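Local coordinates for formate dehydrogenase (Pyrobaculum aerophilum, PDB 1QP8), which binds NADPH and probably acts as a D-isomer specific 2-hydroxyacid dehydrogenase, perhaps reducing glyoxylate or hydroxypyruvate, at residues Leu182-His187 with Arg211-Asp216; Val192-Leu197 with Val220-Lys225; Phe206-Arg211 with Phe232-Trp237. All blocks are in the same frame, centred on the assembly; numbering follows the deposited sequence.

Interaction 1 of 3, residues Leu182-His187 with Arg211-Asp216; sequences LPLNKH and RAEVLD. With NDP (NADPH dihydro-nicotinamide-adenine-dinucleotide phosphate), chain C.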
loop_
_atom_site.group_PDB
_atom_site.type_symbol
_atom_site.label_atom_id
_atom_site.label_comp_id
_atom_site.label_asym_id
_atom_site.label_seq_id
_atom_site.Cartn_x
_atom_site.Cartn_y
_atom_site.Cartn_z
ATOM N N LEU A 182 0.116 -18.868 -1.846
ATOM C CA LEU A 182 -0.190 -20.239 -2.211
ATOM C C LEU A 182 -0.775 -20.980 -1.039
ATOM O O LEU A 182 -0.477 -20.666 0.110
ATOM C CB LEU A 182 1.075 -20.977 -2.644
ATOM C CG LEU A 182 1.728 -20.468 -3.920
ATOM C CD1 LEU A 182 3.037 -21.234 -4.190
ATOM C CD2 LEU A 182 0.750 -20.636 -5.061
ATOM N N PRO A 183 -1.636 -21.962 -1.314
ATOM C CA PRO A 183 -2.261 -22.775 -0.267
ATOM C C PRO A 183 -1.205 -23.825 0.049
ATOM O O PRO A 183 -0.372 -24.120 -0.813
ATOM C CB PRO A 183 -3.455 -23.394 -0.983
ATOM C CG PRO A 183 -3.738 -22.421 -2.104
ATOM C CD PRO A 183 -2.369 -22.093 -2.582
ATOM N N LEU A 184 -1.214 -24.404 1.243
ATOM C CA LEU A 184 -0.201 -25.407 1.542
ATOM C C LEU A 184 -0.670 -26.862 1.398
ATOM O O LEU A 184 -1.424 -27.368 2.235
ATOM C CB LEU A 184 0.344 -25.188 2.953
ATOM C CG LEU A 184 1.322 -26.251 3.476
ATOM C CD1 LEU A 184 2.604 -26.219 2.649
ATOM C CD2 LEU A 184 1.624 -25.999 4.932
ATOM N N ASN A 185 -0.229 -27.535 0.341
ATOM C CA ASN A 185 -0.578 -28.936 0.136
ATOM C C ASN A 185 0.731 -29.684 -0.120
ATOM O O ASN A 185 1.801 -29.122 0.090
ATOM C CB ASN A 185 -1.533 -29.078 -1.037
ATOM C CG ASN A 185 -1.045 -28.362 -2.243
ATOM O OD1 ASN A 185 0.112 -28.530 -2.639
ATOM N ND2 ASN A 185 -1.910 -27.548 -2.846
ATOM N N LYS A 186 0.663 -30.936 -0.567
ATOM C CA LYS A 186 1.885 -31.708 -0.792
ATOM C C LYS A 186 2.685 -31.212 -1.988
ATOM O O LYS A 186 3.868 -31.522 -2.118
ATOM C CB LYS A 186 1.567 -33.199 -0.945
ATOM C CG LYS A 186 0.779 -33.553 -2.190
ATOM C CD LYS A 186 0.533 -35.053 -2.269
ATOM C CE LYS A 186 -0.194 -35.430 -3.549
ATOM N NZ LYS A 186 -0.498 -36.887 -3.611
ATOM N N HIS A 187 2.046 -30.424 -2.845
ATOM C CA HIS A 187 2.714 -29.887 -4.022
ATOM C C HIS A 187 3.336 -28.522 -3.750
ATOM O O HIS A 187 4.208 -28.079 -4.500
ATOM C CB HIS A 187 1.735 -29.760 -5.191
ATOM C CG HIS A 187 1.026 -31.031 -5.527
ATOM N ND1 HIS A 187 -0.099 -31.454 -4.852
ATOM C CD2 HIS A 187 1.298 -31.989 -6.445
ATOM C CE1 HIS A 187 -0.489 -32.618 -5.340
ATOM N NE2 HIS A 187 0.342 -32.966 -6.306
ATOM N N ARG A 211 0.414 -19.739 3.889
ATOM C CA ARG A 211 1.252 -20.631 4.695
ATOM C C ARG A 211 2.783 -20.551 4.445
ATOM O O ARG A 211 3.258 -20.566 3.313
ATOM C CB ARG A 211 0.741 -22.090 4.581
ATOM C CG ARG A 211 0.060 -22.598 5.848
ATOM C CD ARG A 211 -0.673 -21.520 6.633
ATOM N NE ARG A 211 -2.105 -21.451 6.346
ATOM C CZ ARG A 211 -2.851 -20.345 6.452
ATOM N NH1 ARG A 211 -2.303 -19.193 6.835
ATOM N NH2 ARG A 211 -4.160 -20.392 6.187
ATOM N N ALA A 212 3.540 -20.449 5.533
ATOM C CA ALA A 212 4.998 -20.334 5.497
ATOM C C ALA A 212 5.733 -21.561 4.947
ATOM O O ALA A 212 6.716 -21.430 4.222
ATOM C CB ALA A 212 5.523 -20.018 6.910
ATOM N N GLU A 213 5.256 -22.748 5.309
ATOM C CA GLU A 213 5.853 -24.016 4.893
ATOM C C GLU A 213 6.111 -24.111 3.393
ATOM O O GLU A 213 6.909 -24.936 2.943
ATOM C CB GLU A 213 4.959 -25.177 5.329
ATOM C CG GLU A 213 4.893 -25.420 6.848
ATOM C CD GLU A 213 4.157 -24.329 7.633
ATOM O OE1 GLU A 213 3.455 -23.496 7.015
ATOM O OE2 GLU A 213 4.274 -24.320 8.885
ATOM N N VAL A 214 5.434 -23.255 2.630
ATOM C CA VAL A 214 5.568 -23.205 1.178
ATOM C C VAL A 214 6.971 -22.777 0.789
ATOM O O VAL A 214 7.430 -23.024 -0.325
ATOM C CB VAL A 214 4.558 -22.215 0.591
ATOM C CG1 VAL A 214 4.864 -21.926 -0.849
ATOM C CG2 VAL A 214 3.177 -22.791 0.708
ATOM N N LEU A 215 7.647 -22.120 1.718
ATOM C CA LEU A 215 9.008 -21.659 1.500
ATOM C C LEU A 215 9.937 -22.499 2.361
ATOM O O LEU A 215 9.629 -22.785 3.517
ATOM C CB LEU A 215 9.139 -20.207 1.931
ATOM C CG LEU A 215 8.273 -19.163 1.238
ATOM C CD1 LEU A 215 7.844 -18.081 2.239
ATOM C CD2 LEU A 215 9.059 -18.563 0.088
ATOM N N ASP A 216 11.067 -22.905 1.804
ATOM C CA ASP A 216 12.023 -23.682 2.568
ATOM C C ASP A 216 12.625 -22.706 3.567
ATOM O O ASP A 216 13.383 -21.804 3.186
ATOM C CB ASP A 216 13.087 -24.261 1.622
ATOM C CG ASP A 216 14.339 -24.737 2.346
ATOM O OD1 ASP A 216 14.246 -25.405 3.400
ATOM O OD2 ASP A 216 15.434 -24.443 1.825
HETATM P PA NDP C . -7.951 -20.506 -2.888
HETATM O O1A NDP C . -7.699 -21.790 -2.163
HETATM O O2A NDP C . -8.469 -19.961 -1.614
HETATM O O5B NDP C . -6.433 -20.710 -3.500
HETATM C C5B NDP C . -6.480 -21.366 -4.831
HETATM C C4B NDP C . -5.437 -20.698 -5.799
HETATM O O4B NDP C . -4.035 -21.122 -5.578
HETATM C C3B NDP C . -5.653 -21.078 -7.317
HETATM O O3B NDP C . -5.005 -20.130 -8.147
HETATM C C2B NDP C . -5.040 -22.478 -7.276
HETATM O O2B NDP C . -4.820 -23.249 -8.400
HETATM C C1B NDP C . -3.815 -22.217 -6.503
HETATM N N9A NDP C . -3.222 -23.408 -5.988
HETATM C C8A NDP C . -3.645 -24.300 -5.039
HETATM N N7A NDP C . -2.763 -25.279 -4.836
HETATM C C5A NDP C . -1.742 -24.979 -5.703
HETATM C C6A NDP C . -0.492 -25.644 -5.988
HETATM N N6A NDP C . -0.174 -26.779 -5.337
HETATM N N1A NDP C . 0.333 -25.073 -6.950
HETATM C C2A NDP C . -0.079 -23.907 -7.583
HETATM N N3A NDP C . -1.205 -23.244 -7.384
HETATM C C4A NDP C . -1.987 -23.835 -6.407
HETATM O O3 NDP C . -7.286 -19.090 -2.771
HETATM P PN NDP C . -6.795 -17.926 -1.723
HETATM O O1N NDP C . -6.227 -16.764 -2.446
HETATM O O2N NDP C . -7.894 -17.504 -0.796
HETATM O O5D NDP C . -5.615 -18.637 -0.792
HETATM C C5D NDP C . -6.033 -19.461 0.322
HETATM C C4D NDP C . -4.746 -19.875 1.057
HETATM O O4D NDP C . -4.103 -18.691 1.587
HETATM C C3D NDP C . -5.066 -20.770 2.253
HETATM O O3D NDP C . -5.094 -22.119 1.818
HETATM C C2D NDP C . -3.926 -20.401 3.239
HETATM O O2D NDP C . -2.792 -21.270 3.087
HETATM C C1D NDP C . -3.634 -18.912 2.939
HETATM N N1N NDP C . -4.324 -17.948 3.921
HETATM C C2N NDP C . -3.447 -17.108 4.691
HETATM C C3N NDP C . -4.070 -16.215 5.598
HETATM C C7N NDP C . -3.134 -15.278 6.458
HETATM O O7N NDP C . -3.663 -14.387 7.096
HETATM N N7N NDP C . -1.797 -15.528 6.429
HETATM C C4N NDP C . -5.499 -16.093 5.793
HETATM C C5N NDP C . -6.246 -16.995 4.953
HETATM C C6N NDP C . -5.731 -17.882 4.057
HETATM P P2B NDP C . -6.058 -24.366 -8.729
HETATM O O1X NDP C . -5.396 -24.969 -9.944
HETATM O O2X NDP C . -6.077 -25.213 -7.507
HETATM O O3X NDP C . -7.249 -23.562 -8.942
#
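Leu184 carries this contact. Its CB lies 3.5 Å from Arg211 CB. Its CG is anti to the backbone N (chi1 174°), and both methyls come to rest against Glu213 CB; CD2 approaches it to 3.5 Å. The other branch, CD1, also reaches Val214 CG2. The second methyl of that valine, CG1, meets Leu182 CD1 at 3.9 Å, the two side chains crossing at about a right angle. Beyond this apolar layer lies NADPH. The Arg211 chain bends at chi2 and chi3, so that one guanidinium face covers the nicotinamide ribose, with O2D 3.0 Å above the plane. An alanine here would remove that face and would probably loosen the hold on the ribose. At the adenine end, Asn185 OD1 accepts a weak hydrogen bond from N6A, and Asn185 ND2 donates a weak one to N7A. OD1 also accepts from His187 N at 2.7 Å, on a lone pair, closing an Asx turn that probably helps to hold the amide in place. Thr188 OG1 is hydrogen-bonded to Pro183 O and to Asn185 N. The two loops follow strands 177-180 and 205-208, whose C-terminal ends border the cofactor site of a Rossmann-type NAD-binding domain.

Interaction 2 of 3, residues Val192-Leu197 with Val220-Lys225; sequences VKYQHL and VLRILK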
loop_
_atom_site.group_PDB
_atom_site.type_symbol
_atom_site.label_atom_id
_atom_site.label_comp_id
_atom_site.label_asym_id
_atom_site.label_seq_id
_atom_site.Cartn_x
_atom_site.Cartn_y
_atom_site.Cartn_z
ATOM N N VAL A 192 9.157 -23.038 -3.005
ATOM C CA VAL A 192 10.093 -21.946 -3.246
ATOM C C VAL A 192 11.347 -22.258 -2.463
ATOM O O VAL A 192 11.280 -22.464 -1.250
ATOM C CB VAL A 192 9.555 -20.600 -2.738
ATOM C CG1 VAL A 192 10.634 -19.560 -2.827
ATOM C CG2 VAL A 192 8.340 -20.168 -3.552
ATOM N N LYS A 193 12.485 -22.295 -3.152
ATOM C CA LYS A 193 13.753 -22.594 -2.495
ATOM C C LYS A 193 14.808 -21.521 -2.742
ATOM O O LYS A 193 14.665 -20.688 -3.648
ATOM C CB LYS A 193 14.277 -23.961 -2.942
ATOM C CG LYS A 193 13.285 -25.082 -2.687
ATOM C CD LYS A 193 13.960 -26.447 -2.564
ATOM N N TYR A 194 15.859 -21.543 -1.918
ATOM C CA TYR A 194 16.945 -20.576 -2.017
ATOM C C TYR A 194 17.265 -20.231 -3.468
ATOM O O TYR A 194 17.264 -19.065 -3.872
ATOM C CB TYR A 194 18.204 -21.121 -1.338
ATOM C CG TYR A 194 19.387 -20.218 -1.554
ATOM C CD1 TYR A 194 19.492 -18.999 -0.887
ATOM C CD2 TYR A 194 20.348 -20.529 -2.508
ATOM C CE1 TYR A 194 20.519 -18.111 -1.171
ATOM C CE2 TYR A 194 21.375 -19.650 -2.801
ATOM C CZ TYR A 194 21.456 -18.445 -2.133
ATOM O OH TYR A 194 22.473 -17.579 -2.445
ATOM N N GLN A 195 17.546 -21.271 -4.241
ATOM C CA GLN A 195 17.870 -21.143 -5.652
ATOM C C GLN A 195 16.851 -20.293 -6.397
ATOM O O GLN A 195 17.221 -19.438 -7.199
ATOM C CB GLN A 195 17.952 -22.540 -6.254
ATOM C CG GLN A 195 17.125 -23.545 -5.470
ATOM C CD GLN A 195 17.474 -24.976 -5.793
ATOM O OE1 GLN A 195 17.315 -25.425 -6.929
ATOM N NE2 GLN A 195 17.953 -25.709 -4.790
ATOM N N HIS A 196 15.570 -20.520 -6.120
ATOM C CA HIS A 196 14.504 -19.768 -6.777
ATOM C C HIS A 196 14.505 -18.325 -6.299
ATOM O O HIS A 196 14.514 -17.393 -7.111
ATOM C CB HIS A 196 13.155 -20.420 -6.507
ATOM C CG HIS A 196 13.174 -21.906 -6.672
ATOM N ND1 HIS A 196 13.443 -22.770 -5.630
ATOM C CD2 HIS A 196 13.015 -22.682 -7.769
ATOM C CE1 HIS A 196 13.448 -24.012 -6.079
ATOM N NE2 HIS A 196 13.191 -23.987 -7.374
ATOM N N LEU A 197 14.511 -18.144 -4.983
ATOM C CA LEU A 197 14.531 -16.815 -4.388
ATOM C C LEU A 197 15.689 -16.013 -4.977
ATOM O O LEU A 197 15.530 -14.844 -5.346
ATOM C CB LEU A 197 14.717 -16.931 -2.876
ATOM C CG LEU A 197 13.594 -17.538 -2.042
ATOM C CD1 LEU A 197 14.073 -17.758 -0.610
ATOM C CD2 LEU A 197 12.401 -16.596 -2.074
ATOM N N VAL A 220 15.210 -19.145 2.950
ATOM C CA VAL A 220 14.882 -17.755 3.272
ATOM C C VAL A 220 15.976 -17.156 4.143
ATOM O O VAL A 220 16.536 -16.095 3.853
ATOM C CB VAL A 220 13.586 -17.659 4.077
ATOM C CG1 VAL A 220 13.087 -16.226 4.064
ATOM C CG2 VAL A 220 12.551 -18.637 3.530
ATOM N N LEU A 221 16.262 -17.864 5.227
ATOM C CA LEU A 221 17.263 -17.463 6.186
ATOM C C LEU A 221 18.582 -17.202 5.471
ATOM O O LEU A 221 19.240 -16.180 5.680
ATOM C CB LEU A 221 17.420 -18.593 7.194
ATOM C CG LEU A 221 17.844 -18.339 8.633
ATOM C CD1 LEU A 221 17.105 -17.142 9.236
ATOM C CD2 LEU A 221 17.536 -19.608 9.405
ATOM N N ARG A 222 18.960 -18.125 4.604
ATOM C CA ARG A 222 20.212 -17.995 3.903
ATOM C C ARG A 222 20.294 -16.796 2.994
ATOM O O ARG A 222 21.275 -16.055 3.035
ATOM C CB ARG A 222 20.497 -19.245 3.093
ATOM C CG ARG A 222 21.554 -19.014 2.052
ATOM C CD ARG A 222 21.920 -20.272 1.336
ATOM N NE ARG A 222 22.674 -19.942 0.140
ATOM C CZ ARG A 222 23.397 -20.808 -0.553
ATOM N NH1 ARG A 222 23.469 -22.075 -0.162
ATOM N NH2 ARG A 222 24.049 -20.398 -1.636
ATOM N N ILE A 223 19.288 -16.594 2.152
ATOM C CA ILE A 223 19.362 -15.454 1.252
ATOM C C ILE A 223 19.291 -14.152 2.036
ATOM O O ILE A 223 19.914 -13.162 1.656
ATOM C CB ILE A 223 18.256 -15.469 0.177
ATOM C CG1 ILE A 223 18.632 -14.483 -0.930
ATOM C CG2 ILE A 223 16.916 -15.081 0.770
ATOM C CD1 ILE A 223 17.635 -14.407 -2.058
ATOM N N LEU A 224 18.541 -14.153 3.137
ATOM C CA LEU A 224 18.431 -12.953 3.947
ATOM C C LEU A 224 19.790 -12.593 4.489
ATOM O O LEU A 224 20.134 -11.418 4.534
ATOM C CB LEU A 224 17.458 -13.156 5.098
ATOM C CG LEU A 224 16.011 -12.857 4.725
ATOM C CD1 LEU A 224 15.083 -13.389 5.809
ATOM C CD2 LEU A 224 15.858 -11.373 4.530
ATOM N N LYS A 225 20.566 -13.600 4.888
ATOM C CA LYS A 225 21.908 -13.355 5.423
ATOM C C LYS A 225 22.926 -13.001 4.348
ATOM O O LYS A 225 24.040 -12.592 4.666
ATOM C CB LYS A 225 22.426 -14.572 6.181
ATOM C CG LYS A 225 21.825 -14.766 7.555
ATOM C CD LYS A 225 22.159 -16.141 8.085
ATOM C CE LYS A 225 21.550 -16.365 9.456
ATOM N NZ LYS A 225 21.571 -17.810 9.854
#
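Two helices of the Rossmann-type NAD-binding domain meet here, away from the cofactor. One is the short helix 194-197. The other is helix 217-226, the crossover helix between strands 205-208 and 231-234. The main partners are Tyr194 and Arg222. Both side chains leave the backbone with CG anti to N, and they cross at about a right angle. The arginine chain is extended from CG to NE and passes over one face of the tyrosine ring. NE sits above the ring centre, 2.9 Å from the plane. Arg222 CD makes a CH-pi contact, 3.6 Å from the ring centroid. Arg222 CZ lies 3.6 Å from the same centroid and forms a cation-pi pair. The guanidinium is tilted 41° to the ring, so this is not a flat stack. Its NH2 end comes down near CE2, on the hydroxyl side of the ring. Ile223 comes to the same ring from beside it, with CA at the edge in the ring plane and CB 3.7 Å from Tyr194 CE1. It also turns its CD1 toward Leu197, whose CB is 3.9 Å away. Leu197 CD1 reaches Val220 at its CA, 4.0 Å off. At the start of the short helix, Lys193 holds the N-cap position, and its backbone N donates to His196 ND1 at 2.7 Å. The polar tip of Tyr194 is bound outside the two segments, where OH is hydrogen-bonded to Glu226 OE1. Glu226 OE2 also forms a weak, long ion pair with Arg222 NE. The chemistry is thus split by depth. Buried aliphatic groups meet on the inner side, while on the solvent-facing side, where Arg222 is exposed, the aromatic face probably helps to stabilise the arginine charge, with the glutamate as a further balance.

Interaction 3 of 3, residues Phe206-Arg211 with Phe232-Trp237; sequences FVNVGR and FASDVW. With NDP (NADPH dihydro-nicotinamide-adenine-dinucleotide phosphate), chain C.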
loop_
_atom_site.group_PDB
_atom_site.type_symbol
_atom_site.label_atom_id
_atom_site.label_comp_id
_atom_site.label_asym_id
_atom_site.label_seq_id
_atom_site.Cartn_x
_atom_site.Cartn_y
_atom_site.Cartn_z
ATOM N N PHE A 206 10.237 -9.864 -0.872
ATOM C CA PHE A 206 9.384 -11.040 -0.999
ATOM C C PHE A 206 8.319 -11.011 0.084
ATOM O O PHE A 206 8.638 -11.077 1.263
ATOM C CB PHE A 206 10.210 -12.313 -0.827
ATOM C CG PHE A 206 9.446 -13.564 -1.107
ATOM C CD1 PHE A 206 9.552 -14.196 -2.339
ATOM C CD2 PHE A 206 8.590 -14.102 -0.152
ATOM C CE1 PHE A 206 8.814 -15.348 -2.617
ATOM C CE2 PHE A 206 7.845 -15.253 -0.417
ATOM C CZ PHE A 206 7.958 -15.875 -1.651
ATOM N N VAL A 207 7.056 -10.929 -0.308
ATOM C CA VAL A 207 5.966 -10.913 0.658
ATOM C C VAL A 207 5.237 -12.267 0.767
ATOM O O VAL A 207 4.729 -12.780 -0.229
ATOM C CB VAL A 207 4.933 -9.849 0.269
ATOM C CG1 VAL A 207 3.713 -9.949 1.172
ATOM C CG2 VAL A 207 5.569 -8.468 0.341
ATOM N N ASN A 208 5.192 -12.858 1.960
ATOM C CA ASN A 208 4.464 -14.117 2.114
ATOM C C ASN A 208 3.241 -13.872 2.964
ATOM O O ASN A 208 3.344 -13.351 4.066
ATOM C CB ASN A 208 5.300 -15.203 2.773
ATOM C CG ASN A 208 4.570 -16.533 2.804
ATOM O OD1 ASN A 208 3.710 -16.799 1.963
ATOM N ND2 ASN A 208 4.912 -17.379 3.767
ATOM N N VAL A 209 2.077 -14.261 2.466
ATOM C CA VAL A 209 0.859 -14.025 3.216
ATOM C C VAL A 209 0.056 -15.326 3.363
ATOM O O VAL A 209 -0.932 -15.382 4.081
ATOM C CB VAL A 209 0.041 -12.879 2.538
ATOM C CG1 VAL A 209 -0.778 -13.417 1.394
ATOM C CG2 VAL A 209 -0.809 -12.172 3.552
ATOM N N GLY A 210 0.501 -16.373 2.681
ATOM C CA GLY A 210 -0.146 -17.657 2.810
ATOM C C GLY A 210 0.789 -18.491 3.653
ATOM O O GLY A 210 1.856 -18.032 4.077
ATOM N N ARG A 211 0.414 -19.739 3.889
ATOM C CA ARG A 211 1.252 -20.631 4.695
ATOM C C ARG A 211 2.783 -20.551 4.445
ATOM O O ARG A 211 3.258 -20.566 3.313
ATOM C CB ARG A 211 0.741 -22.090 4.581
ATOM C CG ARG A 211 0.060 -22.598 5.848
ATOM C CD ARG A 211 -0.673 -21.520 6.633
ATOM N NE ARG A 211 -2.105 -21.451 6.346
ATOM C CZ ARG A 211 -2.851 -20.345 6.452
ATOM N NH1 ARG A 211 -2.303 -19.193 6.835
ATOM N NH2 ARG A 211 -4.160 -20.392 6.187
ATOM N N PHE A 232 12.298 -9.800 3.492
ATOM C CA PHE A 232 11.278 -10.806 3.661
ATOM C C PHE A 232 10.233 -10.205 4.589
ATOM O O PHE A 232 10.525 -9.909 5.749
ATOM C CB PHE A 232 11.891 -12.046 4.297
ATOM C CG PHE A 232 10.939 -13.185 4.438
ATOM C CD1 PHE A 232 10.395 -13.800 3.307
ATOM C CD2 PHE A 232 10.587 -13.663 5.700
ATOM C CE1 PHE A 232 9.514 -14.880 3.427
ATOM C CE2 PHE A 232 9.704 -14.745 5.836
ATOM C CZ PHE A 232 9.170 -15.353 4.694
ATOM N N ALA A 233 9.031 -9.995 4.071
ATOM C CA ALA A 233 7.935 -9.443 4.865
ATOM C C ALA A 233 6.860 -10.512 4.917
ATOM O O ALA A 233 6.255 -10.832 3.899
ATOM C CB ALA A 233 7.384 -8.189 4.211
ATOM N N SER A 234 6.611 -11.066 6.096
ATOM C CA SER A 234 5.612 -12.111 6.201
ATOM C C SER A 234 4.686 -12.006 7.399
ATOM O O SER A 234 5.078 -11.574 8.486
ATOM C CB SER A 234 6.301 -13.476 6.226
ATOM O OG SER A 234 5.351 -14.525 6.279
ATOM N N ASP A 235 3.449 -12.431 7.185
ATOM C CA ASP A 235 2.443 -12.431 8.227
ATOM C C ASP A 235 2.265 -13.857 8.695
ATOM O O ASP A 235 1.521 -14.117 9.632
ATOM C CB ASP A 235 1.115 -11.925 7.683
ATOM C CG ASP A 235 0.000 -12.013 8.702
ATOM O OD1 ASP A 235 -0.973 -12.780 8.487
ATOM O OD2 ASP A 235 0.117 -11.307 9.724
ATOM N N VAL A 236 2.947 -14.790 8.041
ATOM C CA VAL A 236 2.816 -16.193 8.415
ATOM C C VAL A 236 4.166 -16.828 8.687
ATOM O O VAL A 236 5.152 -16.500 8.040
ATOM C CB VAL A 236 2.114 -16.975 7.325
ATOM C CG1 VAL A 236 1.592 -18.290 7.894
ATOM C CG2 VAL A 236 0.993 -16.149 6.765
ATOM N N TRP A 237 4.220 -17.759 9.630
ATOM C CA TRP A 237 5.505 -18.336 9.963
ATOM C C TRP A 237 5.557 -19.829 10.164
ATOM O O TRP A 237 4.538 -20.459 10.447
ATOM C CB TRP A 237 6.031 -17.644 11.211
ATOM C CG TRP A 237 6.098 -16.193 11.023
ATOM C CD1 TRP A 237 5.079 -15.286 11.179
ATOM C CD2 TRP A 237 7.214 -15.470 10.504
ATOM N NE1 TRP A 237 5.501 -14.038 10.775
ATOM C CE2 TRP A 237 6.806 -14.124 10.355
ATOM C CE3 TRP A 237 8.520 -15.829 10.145
ATOM C CZ2 TRP A 237 7.658 -13.140 9.859
ATOM C CZ3 TRP A 237 9.367 -14.846 9.655
ATOM C CH2 TRP A 237 8.930 -13.518 9.517
HETATM P PA NDP C . -7.951 -20.506 -2.888
HETATM O O1A NDP C . -7.699 -21.790 -2.163
HETATM O O2A NDP C . -8.469 -19.961 -1.614
HETATM O O5B NDP C . -6.433 -20.710 -3.500
HETATM C C5B NDP C . -6.480 -21.366 -4.831
HETATM C C4B NDP C . -5.437 -20.698 -5.799
HETATM O O4B NDP C . -4.035 -21.122 -5.578
HETATM C C3B NDP C . -5.653 -21.078 -7.317
HETATM O O3B NDP C . -5.005 -20.130 -8.147
HETATM C C2B NDP C . -5.040 -22.478 -7.276
HETATM O O2B NDP C . -4.820 -23.249 -8.400
HETATM C C1B NDP C . -3.815 -22.217 -6.503
HETATM N N9A NDP C . -3.222 -23.408 -5.988
HETATM C C8A NDP C . -3.645 -24.300 -5.039
HETATM N N7A NDP C . -2.763 -25.279 -4.836
HETATM C C5A NDP C . -1.742 -24.979 -5.703
HETATM C C6A NDP C . -0.492 -25.644 -5.988
HETATM N N6A NDP C . -0.174 -26.779 -5.337
HETATM N N1A NDP C . 0.333 -25.073 -6.950
HETATM C C2A NDP C . -0.079 -23.907 -7.583
HETATM N N3A NDP C . -1.205 -23.244 -7.384
HETATM C C4A NDP C . -1.987 -23.835 -6.407
HETATM O O3 NDP C . -7.286 -19.090 -2.771
HETATM P PN NDP C . -6.795 -17.926 -1.723
HETATM O O1N NDP C . -6.227 -16.764 -2.446
HETATM O O2N NDP C . -7.894 -17.504 -0.796
HETATM O O5D NDP C . -5.615 -18.637 -0.792
HETATM C C5D NDP C . -6.033 -19.461 0.322
HETATM C C4D NDP C . -4.746 -19.875 1.057
HETATM O O4D NDP C . -4.103 -18.691 1.587
HETATM C C3D NDP C . -5.066 -20.770 2.253
HETATM O O3D NDP C . -5.094 -22.119 1.818
HETATM C C2D NDP C . -3.926 -20.401 3.239
HETATM O O2D NDP C . -2.792 -21.270 3.087
HETATM C C1D NDP C . -3.634 -18.912 2.939
HETATM N N1N NDP C . -4.324 -17.948 3.921
HETATM C C2N NDP C . -3.447 -17.108 4.691
HETATM C C3N NDP C . -4.070 -16.215 5.598
HETATM C C7N NDP C . -3.134 -15.278 6.458
HETATM O O7N NDP C . -3.663 -14.387 7.096
HETATM N N7N NDP C . -1.797 -15.528 6.429
HETATM C C4N NDP C . -5.499 -16.093 5.793
HETATM C C5N NDP C . -6.246 -16.995 4.953
HETATM C C6N NDP C . -5.731 -17.882 4.057
HETATM P P2B NDP C . -6.058 -24.366 -8.729
HETATM O O1X NDP C . -5.396 -24.969 -9.944
HETATM O O2X NDP C . -6.077 -25.213 -7.507
HETATM O O3X NDP C . -7.249 -23.562 -8.942
#
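The Phe232 ring is met at its edge from two sources, Phe206 CD2 and Trp237 CZ3. These groups lie on or just beyond two neighbouring parallel strands, 205-208 and 231-234, which helix 217-226 joins into a beta-alpha-beta crossover of the Rossmann-type sheet. Phe206 lies alongside Phe232 and points the same way, with its CD2 3.8 Å from Phe232 CE1. Both phenylalanines have CG anti to the backbone N. One face of the Trp237 indole receives Ser234 CB, 3.9 Å above the plane, toward the rim. The indole also meets Phe250 edge-to-face, and its NE1 is hydrogen-bonded to Thr258 O. At the edge of the Arg211 guanidinium, near its plane, stands Val236 CG1. The strand axes are 4.8 Å apart and 18° from parallel. Phe206 pairs with Phe232, Val207 with Ala233, and Asn208 with Ser234. Ala233 N donates to Phe206 O at 3.0 Å, and Asn208 N donates to Ala233 O at 3.0 Å. The ladder ends with Asp235 N on Asn208 O, approached nearly along the C=O axis. Val207 and Ala233 share the sheet face opposite the two phenylalanines. Past the ladder both chains turn to NADPH. Val209 O lies beside the carboxamide nitrogen N7N, and Val236 CG2 approaches the same atom. Asp235 is held by bonds outside these strands: OD2 accepts from Val261 N and Thr258 OG1, and OD1 from Ala262 N. This fixes a carboxylate close to the carboxamide. Asn208 OD1 accepts a weak bond from Gly210 N. On the other strand Ser234 OG donates to Val236 O at 2.7 Å, and it meets a lone pair of that carbonyl oxygen, in the carbonyl plane.

How the interactions relate
All three lie in one NAD-binding domain. Interactions 1 and 3 share Arg211 and touch NADPH: the 182-187 loop serves the adenine end, the ends of strands 205-208 and 231-234 the nicotinamide. Interaction 2 lies behind, its centre about 15 and 13 Å from those of interactions 1 and 3. Val192 ties it to interaction 1 by two probable backbone hydrogen bonds, Asp216 N to Val192 O (3.1 Å) and Val192 N to Val214 O (3.2 Å). Its helices pack on interaction 3, with Leu197 CD2 3.7 Å from Phe206 CD1 and Val220 CG1 3.7 Å from Phe232 CD1. Leu215 of interaction 1 touches both others, Val192 and Val220 in one, Phe206 and Asn208 in the other.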